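Local coordinates for jacalin-type lectin domain-containing protein (Musa acuminata, PDB 7KMU) that probably binds mannose and mannose-containing glycans as a jacalin-related banana lectin with antiviral and mitogenic activity, at residues G70-S75 / T95-T100; Y24-V29 / I65-G70; I5-W10 / V137-N142. All blocks are in the same frame, centred on the assembly; numbering follows the deposited sequence.

Contact 1: residues G70-S75 / T95-T100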
# COMPACT_ATOMS: atom_id res chain seq x y z
N GLY B 70 -8.48 7.85 21.10
CA GLY B 70 -8.11 8.73 20.00
C GLY B 70 -6.88 8.31 19.22
O GLY B 70 -6.44 9.04 18.33
N GLU B 71 -6.30 7.14 19.56
CA GLU B 71 -5.11 6.63 18.87
C GLU B 71 -5.54 5.66 17.78
O GLU B 71 -6.34 4.76 18.03
CB GLU B 71 -4.15 5.94 19.85
CG GLU B 71 -2.79 5.62 19.26
CD GLU B 71 -1.85 4.93 20.23
OE1 GLU B 71 -2.33 4.41 21.26
OE2 GLU B 71 -0.63 4.92 19.96
N TYR B 72 -5.00 5.84 16.57
CA TYR B 72 -5.34 4.97 15.44
C TYR B 72 -4.10 4.58 14.65
O TYR B 72 -3.12 5.33 14.66
CB TYR B 72 -6.39 5.65 14.53
CG TYR B 72 -5.94 6.97 13.93
CD1 TYR B 72 -6.14 8.17 14.61
CD2 TYR B 72 -5.30 7.01 12.70
CE1 TYR B 72 -5.71 9.38 14.07
CE2 TYR B 72 -4.88 8.22 12.14
CZ TYR B 72 -5.10 9.40 12.83
OH TYR B 72 -4.69 10.60 12.30
N ILE B 73 -4.16 3.46 13.90
CA ILE B 73 -3.02 3.03 13.08
C ILE B 73 -2.96 3.85 11.78
O ILE B 73 -3.95 3.89 11.03
CB ILE B 73 -3.06 1.51 12.79
CG1 ILE B 73 -3.13 0.70 14.10
CG2 ILE B 73 -1.85 1.08 11.95
CD1 ILE B 73 -3.46 -0.80 13.92
N MET B 74 -1.82 4.47 11.49
CA MET B 74 -1.71 5.23 10.26
C MET B 74 -0.65 4.69 9.29
O MET B 74 -0.52 5.21 8.18
CB MET B 74 -1.58 6.75 10.49
CG MET B 74 -0.39 7.21 11.28
SD MET B 74 -0.61 8.98 11.75
CE MET B 74 -0.53 9.80 10.11
N SER B 75 0.06 3.61 9.65
CA SER B 75 1.05 3.02 8.75
C SER B 75 1.39 1.62 9.16
O SER B 75 1.33 1.27 10.34
CB SER B 75 2.32 3.87 8.68
OG SER B 75 3.34 3.24 7.91
N THR B 95 2.62 1.89 12.89
CA THR B 95 2.81 3.24 13.41
C THR B 95 1.46 3.87 13.62
O THR B 95 0.59 3.76 12.75
CB THR B 95 3.69 4.09 12.49
OG1 THR B 95 4.93 3.40 12.23
CG2 THR B 95 3.99 5.48 13.08
N THR B 96 1.25 4.47 14.79
CA THR B 96 0.01 5.17 15.09
C THR B 96 0.25 6.67 14.97
O THR B 96 1.36 7.10 14.69
CB THR B 96 -0.52 4.78 16.48
OG1 THR B 96 0.21 5.52 17.48
CG2 THR B 96 -0.46 3.30 16.75
N ASN B 97 -0.79 7.46 15.25
CA ASN B 97 -0.66 8.92 15.26
C ASN B 97 0.18 9.38 16.46
O ASN B 97 0.56 10.55 16.53
CB ASN B 97 -2.05 9.59 15.27
CG ASN B 97 -2.97 9.17 16.39
OD1 ASN B 97 -3.03 8.01 16.80
ND2 ASN B 97 -3.75 10.12 16.91
N ARG B 98 0.50 8.46 17.40
CA ARG B 98 1.27 8.82 18.59
C ARG B 98 2.56 8.03 18.82
O ARG B 98 3.50 8.56 19.44
CB ARG B 98 0.39 8.71 19.84
CG ARG B 98 -0.71 9.75 19.86
CD ARG B 98 -1.71 9.53 20.96
NE ARG B 98 -2.89 10.37 20.75
CZ ARG B 98 -4.05 10.18 21.37
NH1 ARG B 98 -4.20 9.19 22.24
NH2 ARG B 98 -5.07 10.98 21.11
N ARG B 99 2.60 6.75 18.39
CA ARG B 99 3.71 5.87 18.72
C ARG B 99 4.11 4.95 17.57
O ARG B 99 3.31 4.70 16.68
CB ARG B 99 3.27 4.95 19.89
CG ARG B 99 2.90 5.68 21.18
CD ARG B 99 2.52 4.72 22.27
NE ARG B 99 1.15 4.22 22.16
CZ ARG B 99 0.66 3.27 22.95
NH1 ARG B 99 1.44 2.67 23.85
NH2 ARG B 99 -0.60 2.86 22.81
N THR B 100 5.33 4.39 17.66
CA THR B 100 5.80 3.37 16.72
C THR B 100 5.87 2.05 17.48
O THR B 100 6.50 1.98 18.53
CB THR B 100 7.16 3.74 16.12
OG1 THR B 100 7.02 4.98 15.41
CG2 THR B 100 7.68 2.66 15.17
O HOH W 1 4.90 1.84 9.96
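Glu71 sends an extended side chain across to Thr96, at the end of strand 86-96, and to Asn97 and Arg99 in the turn that follows. Its CB lies near the amide oxygen of Asn97. CG stands anti to the backbone N (chi1 -169°), 3.4 Å from Asn97 OD1, and also passes Thr96 OG1. CD lies between that hydroxyl and Arg99 NH2. Glu71 OE1 takes Arg99 NH2 at 2.8 Å on its syn lone pair, while OE2 takes Arg99 NE at 2.9 Å, also syn: a side-on, two-nitrogen salt bridge with the carboxylate and guanidinium planes nearly coplanar. The anti lone pair of Glu71 OE2 receives the hydroxyl of Thr96, OG1 lying 2.7 Å away. That oxygen in turn accepts the backbone N-H groups of Arg98 and Arg99, an ST turn and ST motif in one.

Asn97 grips the backbone leading into strand 73-83: its OD1 accepts Tyr72 N at 2.9 Å, the donor sitting above the amide plane, and its ND2 donates to Gly70 O at 3.2 Å. The amide stacks over one face of the Tyr72 ring, the two planes 24° apart, with CB making a CH-pi contact. Further along, Met74 N (2.8 Å) and, weakly, Ser75 N both donate to Thr95 O, a classic beta bulge.

Glu68 N also binds Glu71 OE1, and Ala66 O binds Arg99 NH2. With several donors around it, the buried carboxylate is probably stabilised in its charged form, tying the turn after Thr96 to the run leading into strand 73-83.

Contact 2: residues Y24-V29 / I65-G70. With EDO (1,2-ethanediol), chain F.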
# COMPACT_ATOMS: atom_id res chain seq x y z
N TYR B 24 -14.72 -1.58 14.38
CA TYR B 24 -15.08 -0.23 14.79
C TYR B 24 -13.88 0.39 15.53
O TYR B 24 -13.55 1.57 15.32
CB TYR B 24 -16.31 -0.27 15.70
CG TYR B 24 -16.83 1.11 16.03
CD1 TYR B 24 -17.60 1.82 15.12
CD2 TYR B 24 -16.53 1.72 17.25
CE1 TYR B 24 -18.06 3.11 15.40
CE2 TYR B 24 -16.98 3.01 17.54
CZ TYR B 24 -17.76 3.69 16.62
OH TYR B 24 -18.23 4.95 16.90
N ARG B 25 -13.22 -0.43 16.37
CA ARG B 25 -12.06 -0.01 17.15
C ARG B 25 -11.09 -1.17 17.34
O ARG B 25 -11.51 -2.29 17.67
CB ARG B 25 -12.53 0.51 18.52
CG ARG B 25 -11.51 1.34 19.30
CD ARG B 25 -12.11 1.86 20.60
NE ARG B 25 -12.38 0.76 21.52
CZ ARG B 25 -13.58 0.24 21.76
NH1 ARG B 25 -13.71 -0.79 22.59
NH2 ARG B 25 -14.66 0.74 21.17
N ILE B 26 -9.80 -0.92 17.15
CA ILE B 26 -8.75 -1.89 17.41
C ILE B 26 -8.30 -1.54 18.85
O ILE B 26 -7.82 -0.42 19.10
CB ILE B 26 -7.59 -1.83 16.40
CG1 ILE B 26 -8.09 -2.23 14.99
CG2 ILE B 26 -6.46 -2.77 16.86
CD1 ILE B 26 -7.07 -2.08 13.88
N ASP B 27 -8.48 -2.48 19.78
CA ASP B 27 -8.16 -2.26 21.19
C ASP B 27 -6.71 -2.53 21.52
O ASP B 27 -6.09 -1.76 22.28
CB ASP B 27 -9.11 -3.09 22.08
CG ASP B 27 -10.57 -2.79 21.78
OD1 ASP B 27 -10.96 -1.61 21.91
OD2 ASP B 27 -11.29 -3.71 21.38
N SER B 28 -6.16 -3.62 20.98
CA SER B 28 -4.77 -3.96 21.20
C SER B 28 -4.26 -4.90 20.14
O SER B 28 -5.04 -5.58 19.46
CB SER B 28 -4.58 -4.55 22.60
OG SER B 28 -5.38 -5.71 22.77
N VAL B 29 -2.93 -4.93 19.97
CA VAL B 29 -2.27 -5.83 19.03
C VAL B 29 -1.08 -6.45 19.76
O VAL B 29 -0.33 -5.74 20.41
CB VAL B 29 -1.81 -5.10 17.72
CG1 VAL B 29 -0.94 -6.02 16.84
CG2 VAL B 29 -3.00 -4.60 16.91
N ILE B 65 0.76 -3.61 22.20
CA ILE B 65 0.34 -2.23 22.24
C ILE B 65 -1.14 -2.19 22.62
O ILE B 65 -1.93 -2.91 22.00
CB ILE B 65 0.62 -1.45 20.91
CG1 ILE B 65 0.19 0.03 21.05
CG2 ILE B 65 -0.07 -2.15 19.68
CD1 ILE B 65 0.54 0.91 19.89
N ALA B 66 -1.50 -1.39 23.63
CA ALA B 66 -2.91 -1.17 23.99
C ALA B 66 -3.21 0.25 23.52
O ALA B 66 -2.57 1.21 23.97
CB ALA B 66 -3.12 -1.31 25.50
N PHE B 67 -4.14 0.40 22.57
CA PHE B 67 -4.46 1.70 22.00
C PHE B 67 -5.10 2.66 22.98
O PHE B 67 -5.99 2.28 23.73
CB PHE B 67 -5.33 1.55 20.73
CG PHE B 67 -4.54 0.96 19.59
CD1 PHE B 67 -4.43 -0.42 19.45
CD2 PHE B 67 -3.84 1.77 18.72
CE1 PHE B 67 -3.64 -0.97 18.43
CE2 PHE B 67 -3.07 1.22 17.69
CZ PHE B 67 -2.96 -0.14 17.56
N GLU B 68 -4.64 3.91 22.94
CA GLU B 68 -5.16 4.99 23.78
C GLU B 68 -6.43 5.53 23.13
O GLU B 68 -6.65 5.32 21.94
CB GLU B 68 -4.12 6.11 23.88
CG GLU B 68 -2.83 5.72 24.58
CD GLU B 68 -1.71 6.75 24.53
OE1 GLU B 68 -1.91 7.83 23.94
OE2 GLU B 68 -0.63 6.46 25.09
N ASP B 69 -7.24 6.28 23.90
CA ASP B 69 -8.42 6.94 23.35
C ASP B 69 -7.94 7.95 22.31
O ASP B 69 -7.05 8.76 22.58
CB ASP B 69 -9.21 7.64 24.48
N GLY B 70 -8.48 7.85 21.10
CA GLY B 70 -8.11 8.73 20.00
C GLY B 70 -6.88 8.31 19.22
O GLY B 70 -6.44 9.04 18.33
C1 EDO F . -4.03 -8.40 21.47
O1 EDO F . -4.88 -9.47 21.78
C2 EDO F . -3.11 -8.16 22.68
O2 EDO F . -3.85 -7.68 23.80
O HOH W 2 -7.21 -0.08 24.26
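Asp27 O is held by two donors: the backbone N of Phe67 at 2.9 Å and a water at 2.8 Å. The same water donates to Phe67 O, so it bridges the two segments where the strand pairing ends. Regular antiparallel pairing lies beyond, where Val29 N to Ile65 O and Ile65 N to Val29 O are both 3.0 Å.

CB of Phe67 points toward strand 25-33, and CG stands anti to the carbonyl carbon (chi1 -70°), where it lies near Ile26 O. The side chain runs alongside that of Ile26, both pointing the same way. Phe67 CE1 rests 3.7 Å from Ile26 CG2, and Val29 CG2 meets that same ring carbon at the edge, close to the ring plane. Ile65 CD1 lies over one face, toward the rim, and Ile73 and Thr96 of the neighbouring sheet also pack on Phe67. On the same side, Val29 CB packs against Ile65 CG2.

On the other side, with Ala66, Ser28 OG binds O2 of a 1,2-ethanediol at 2.7 Å, probably a guest from the crystallisation liquor. The contact therefore separates its chemistry by sheet face: hydrocarbon faces the protein interior, whereas the diol is held by Ser28, Thr43 OG1 and Glu41 OE1.

Contact 3: residues I5-W10 / V137-N142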
# COMPACT_ATOMS: atom_id res chain seq x y z
N ILE B 5 -12.51 -1.55 1.93
CA ILE B 5 -11.29 -1.26 1.18
C ILE B 5 -10.21 -2.13 1.82
O ILE B 5 -9.90 -1.96 3.01
CB ILE B 5 -10.91 0.24 1.15
CG1 ILE B 5 -11.97 1.05 0.37
CG2 ILE B 5 -9.50 0.40 0.54
CD1 ILE B 5 -11.80 2.53 0.35
N LYS B 6 -9.67 -3.07 1.05
CA LYS B 6 -8.63 -4.00 1.51
C LYS B 6 -7.42 -3.87 0.64
O LYS B 6 -7.53 -3.97 -0.58
CB LYS B 6 -9.13 -5.45 1.45
CG LYS B 6 -10.20 -5.75 2.50
CD LYS B 6 -10.85 -7.12 2.28
CE LYS B 6 -9.95 -8.26 2.70
NZ LYS B 6 -10.60 -9.60 2.48
N VAL B 7 -6.25 -3.63 1.26
CA VAL B 7 -4.98 -3.53 0.53
C VAL B 7 -4.05 -4.63 1.00
O VAL B 7 -3.97 -4.92 2.19
CB VAL B 7 -4.34 -2.12 0.54
CG1 VAL B 7 -5.24 -1.11 -0.15
CG2 VAL B 7 -4.00 -1.65 1.96
N GLY B 8 -3.40 -5.26 0.04
CA GLY B 8 -2.55 -6.40 0.29
C GLY B 8 -3.03 -7.58 -0.55
O GLY B 8 -3.87 -7.39 -1.44
N THR B 9 -2.51 -8.79 -0.32
CA THR B 9 -1.49 -9.04 0.71
C THR B 9 -0.09 -8.80 0.19
O THR B 9 0.16 -8.74 -1.02
CB THR B 9 -1.55 -10.53 1.16
OG1 THR B 9 -1.34 -11.38 0.03
CG2 THR B 9 -2.87 -10.91 1.85
N TRP B 10 0.84 -8.69 1.14
CA TRP B 10 2.28 -8.74 0.92
C TRP B 10 2.71 -10.02 1.63
O TRP B 10 2.23 -10.31 2.73
CB TRP B 10 3.00 -7.55 1.55
CG TRP B 10 2.60 -6.25 0.91
CD1 TRP B 10 3.16 -5.68 -0.20
CD2 TRP B 10 1.52 -5.40 1.30
NE1 TRP B 10 2.51 -4.51 -0.50
CE2 TRP B 10 1.51 -4.30 0.41
CE3 TRP B 10 0.58 -5.45 2.35
CZ2 TRP B 10 0.57 -3.27 0.52
CZ3 TRP B 10 -0.37 -4.43 2.43
CH2 TRP B 10 -0.38 -3.38 1.51
N VAL B 137 -4.29 -5.11 5.04
CA VAL B 137 -5.07 -4.27 5.94
C VAL B 137 -6.37 -3.77 5.35
O VAL B 137 -6.47 -3.60 4.13
CB VAL B 137 -4.25 -3.07 6.48
CG1 VAL B 137 -3.14 -3.54 7.44
CG2 VAL B 137 -3.67 -2.21 5.36
N TYR B 138 -7.35 -3.50 6.23
CA TYR B 138 -8.58 -2.80 5.88
C TYR B 138 -8.31 -1.31 6.10
O TYR B 138 -7.62 -0.94 7.07
CB TYR B 138 -9.71 -3.21 6.82
CG TYR B 138 -10.31 -4.55 6.47
CD1 TYR B 138 -9.71 -5.74 6.89
CD2 TYR B 138 -11.46 -4.64 5.69
CE1 TYR B 138 -10.27 -6.97 6.58
CE2 TYR B 138 -12.03 -5.87 5.38
CZ TYR B 138 -11.43 -7.03 5.81
OH TYR B 138 -12.00 -8.23 5.48
N LEU B 139 -8.90 -0.47 5.25
CA LEU B 139 -8.76 0.99 5.37
C LEU B 139 -10.12 1.63 5.53
O LEU B 139 -11.09 1.15 4.97
CB LEU B 139 -8.04 1.60 4.16
CG LEU B 139 -6.64 1.06 3.90
CD1 LEU B 139 -6.07 1.62 2.64
CD2 LEU B 139 -5.69 1.38 5.06
N MET B 140 -10.17 2.71 6.31
CA MET B 140 -11.39 3.50 6.54
C MET B 140 -11.00 4.96 6.61
O MET B 140 -9.87 5.26 6.98
CB MET B 140 -12.00 3.14 7.90
CG MET B 140 -12.63 1.85 7.92
SD MET B 140 -13.45 1.66 9.49
CE MET B 140 -13.99 0.14 9.27
N PRO B 141 -11.91 5.91 6.32
CA PRO B 141 -11.54 7.32 6.54
C PRO B 141 -11.57 7.64 8.03
O PRO B 141 -12.06 6.84 8.84
CB PRO B 141 -12.62 8.10 5.77
CG PRO B 141 -13.74 7.17 5.58
CD PRO B 141 -13.32 5.77 5.90
N ASN B 142 -11.02 8.81 8.40
CA ASN B 142 -11.06 9.27 9.79
C ASN B 142 -12.28 10.17 10.01
O ASN B 142 -12.58 11.02 9.17
CB ASN B 142 -9.79 10.03 10.17
CG ASN B 142 -8.67 9.14 10.65
OD1 ASN B 142 -7.56 9.20 10.12
ND2 ASN B 142 -8.93 8.32 11.66
O HOH W 3 -12.70 -1.18 4.89
O HOH W 4 -13.28 -10.18 3.15
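Ile5, Lys6 and Val7 run antiparallel to Val137, Tyr138 and Leu139, joining the first and last strands of the chain. Backbone bonds set the pairing: Val7 and Val137 exchange two, 2.9 Å from Val7 N to Val137 O and 2.9 Å from Val137 N to Val7 O. Leu139 N donates to Ile5 O, and a water accepts from Ile5 N while donating to Leu139 O. Between the bonded pairs, Lys6 CA and Tyr138 CA each turn a C-H toward a carbonyl oxygen opposite.

The aromatic contact lies on the face carrying Lys6 and Tyr138, whose side chains travel side by side. Lys6 CG sits over the tyrosine ring, nearer its rim than its middle, 3.7 Å from the ring centroid in a CH-pi contact. The chain then follows the ring outward: CD approaches CE2, and a bend at chi3 (75°) brings CE to the phenol oxygen. Lys6 NZ and Tyr138 OH share a water, and both bind the carboxylate of Asp19, one oxygen each.

Apolar packing fills the reverse face. Val7 CG2 and Val137 CG2 press together at 3.5 Å, tighter than usual for two carbons, and Leu139 CD1 reaches the same valine methyl at 3.9 Å from Val7 CG2.

Strand 5-11 is the outermost strand of its sheet within this chain, but Lys6 and Val7 pair antiparallel with a strand of the second subunit, so the sheet continues across the dimer interface. On the inner flank, strand 132-140 bonds to strand 118-128, whose Ile121 and Phe124 pack on Val137.

How the contacts relate
Each contact belongs mainly to a different one of the three four-stranded antiparallel sheets that make up the beta-prism fold of jacalin-related lectins. Contact 3 pairs the first strand with the last and encloses the other two along the chain; contact 2 closes before contact 1 opens, and they share Gly70. Contacts 1 and 2 have centres about 9 Å apart and touch directly: Thr96 CG2 packs on Phe67, joining their sheets at one end of the prism. Contact 3 is more distant, its centre about 15 Å from contact 1 and about 17 Å from contact 2. Contacts 1 and 2 together thus link two sheets within the chain, while contact 3 lies at the dimer interface.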